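Local coordinates for GRAS family transcription factor containing protein, expressed (Oryza sativa Japonica Group, PDB 5HYZ), which binds DNA in vitro through its GRAS domain and probably acts as a homodimeric transcription factor in plant development and resistance to abiotic stress, at the interface of chains A and B. Numbering follows the deposited sequence. Chains: chain A/B, GRAS family transcription factor containing protein, expressed.

The interface of chains A and B. Residues chain A 129, 132-133, 138, 173-174; chain B 330-331, 334.
B:Tyr331 lays one face of its phenol against A:Ala132 and A:Thr133, with A:Lys138 and A:Leu174 along its rim, in the two-fold interface of the GRAS-domain homodimer; the same contact recurs with the chains exchanged. Its hiding of 105 Å² marks it as this patch's main element.

Apolar contacts line one face and the rim. The methyl CB of A:Ala132 lies 3.9 Å from CE1 of B:Tyr331, displaced toward the rim, while CB of B:Asn330, from the ring's own chain, backs the centre of the opposite face. CG2 of A:Thr133 approaches CD2 of B:Tyr331 from the same face as the alanine methyl. CD2 of A:Leu174 approaches CD1 of B:Tyr331 and also packs tightly on CB of B:Ser334, at 3.5 Å.

Direct polar contacts lie at both ends of the tyrosine. The side-chain amine NZ of A:Lys138 arrives at the ring edge, in plane, and donates to the phenol OH of B:Tyr331 (2.8 Å). A bend at chi3 (78°) turns the lysine tip there, and A:Lys138 NZ is also bonded to the carbonyl O of A:Leu174 (2.7 Å), a second grip that positions it. Near the tyrosine backbone, the hydroxyl OG of B:Ser334 donates in the carbonyl plane to a lone pair of the A:Gln129 amide OE1 (2.9 Å, C=O...donor angle 129°).

Water extends both ends: one molecule joins B:Tyr331 OH to A:Ala132 O, near the C-terminus of helix 122-132, and another bridges the backbone carbonyls, 2.7 Å from both A:Leu173 O and B:Asn330 O.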
loop_
_atom_site.group_PDB
_atom_site.type_symbol
_atom_site.label_atom_id
_atom_site.label_comp_id
_atom_site.label_asym_id
_atom_site.label_seq_id
_atom_site.Cartn_x
_atom_site.Cartn_y
_atom_site.Cartn_z
ATOM N N GLN A 129 -0.191 14.272 6.976
ATOM C CA GLN A 129 -0.344 14.599 5.538
ATOM C C GLN A 129 -1.757 15.077 5.197
ATOM O O GLN A 129 -1.982 16.110 4.483
ATOM C CB GLN A 129 0.019 13.365 4.724
ATOM C CG GLN A 129 -0.137 13.544 3.142
ATOM C CD GLN A 129 0.961 14.403 2.580
ATOM O OE1 GLN A 129 2.008 14.580 3.187
ATOM N NE2 GLN A 129 0.724 14.963 1.376
ATOM N N ALA A 132 -2.526 18.508 6.577
ATOM C CA ALA A 132 -1.812 19.590 5.890
ATOM C C ALA A 132 -2.607 20.007 4.710
ATOM O O ALA A 132 -2.543 21.174 4.319
ATOM C CB ALA A 132 -0.408 19.170 5.467
ATOM N N THR A 133 -3.343 19.056 4.132
ATOM C CA THR A 133 -4.145 19.406 2.968
ATOM C C THR A 133 -5.684 19.510 3.187
ATOM O O THR A 133 -6.476 19.477 2.230
ATOM C CB THR A 133 -3.841 18.390 1.822
ATOM O OG1 THR A 133 -3.971 17.049 2.304
ATOM C CG2 THR A 133 -2.388 18.529 1.410
ATOM N N LYS A 138 -4.214 24.095 6.820
ATOM C CA LYS A 138 -3.354 23.390 7.749
ATOM C C LYS A 138 -3.437 23.935 9.179
ATOM O O LYS A 138 -3.445 25.141 9.394
ATOM C CB LYS A 138 -1.959 23.491 7.188
ATOM C CG LYS A 138 -0.909 22.839 7.932
ATOM C CD LYS A 138 0.330 22.798 6.962
ATOM C CE LYS A 138 1.055 24.133 6.887
ATOM N NZ LYS A 138 2.154 23.997 5.833
ATOM N N LEU A 173 8.745 18.505 7.092
ATOM C CA LEU A 173 8.482 18.549 5.631
ATOM C C LEU A 173 7.084 19.049 5.271
ATOM O O LEU A 173 6.792 19.309 4.102
ATOM C CB LEU A 173 8.654 17.161 5.041
ATOM C CG LEU A 173 10.014 16.529 5.201
ATOM C CD1 LEU A 173 9.973 15.148 4.548
ATOM C CD2 LEU A 173 11.088 17.402 4.621
ATOM N N LEU A 174 6.206 19.173 6.276
ATOM C CA LEU A 174 4.922 19.852 6.086
ATOM C C LEU A 174 4.842 21.286 6.530
ATOM O O LEU A 174 3.799 21.915 6.354
ATOM C CB LEU A 174 3.803 19.089 6.852
ATOM C CG LEU A 174 3.713 17.592 6.556
ATOM C CD1 LEU A 174 2.843 16.917 7.675
ATOM C CD2 LEU A 174 3.111 17.326 5.187
ATOM N N ASN B 330 4.390 21.585 -2.437
ATOM C CA ASN B 330 5.033 21.623 -1.167
ATOM C C ASN B 330 4.913 20.335 -0.369
ATOM O O ASN B 330 5.721 20.136 0.545
ATOM C CB ASN B 330 4.404 22.777 -0.366
ATOM C CG ASN B 330 4.571 24.123 -1.072
ATOM O OD1 ASN B 330 5.310 24.219 -2.041
ATOM N ND2 ASN B 330 3.864 25.161 -0.593
ATOM N N TYR B 331 3.829 19.563 -0.641
ATOM C CA TYR B 331 3.530 18.301 -0.001
ATOM C C TYR B 331 3.773 17.071 -0.892
ATOM O O TYR B 331 3.213 16.008 -0.646
ATOM C CB TYR B 331 2.068 18.296 0.459
ATOM C CG TYR B 331 1.741 19.552 1.247
ATOM C CD1 TYR B 331 2.413 19.846 2.438
ATOM C CD2 TYR B 331 0.828 20.452 0.777
ATOM C CE1 TYR B 331 2.163 21.044 3.149
ATOM C CE2 TYR B 331 0.554 21.639 1.489
ATOM C CZ TYR B 331 1.228 21.927 2.666
ATOM O OH TYR B 331 0.989 23.097 3.404
ATOM N N SER B 334 6.603 15.072 1.154
ATOM C CA SER B 334 6.028 14.398 2.299
ATOM C C SER B 334 5.139 13.245 1.794
ATOM O O SER B 334 5.122 12.172 2.390
ATOM C CB SER B 334 5.197 15.357 3.191
ATOM O OG SER B 334 4.325 16.156 2.390
HETATM O O HOH W 1 7.208 18.194 1.733
HETATM O O HOH W 2 -1.602 23.536 3.134
#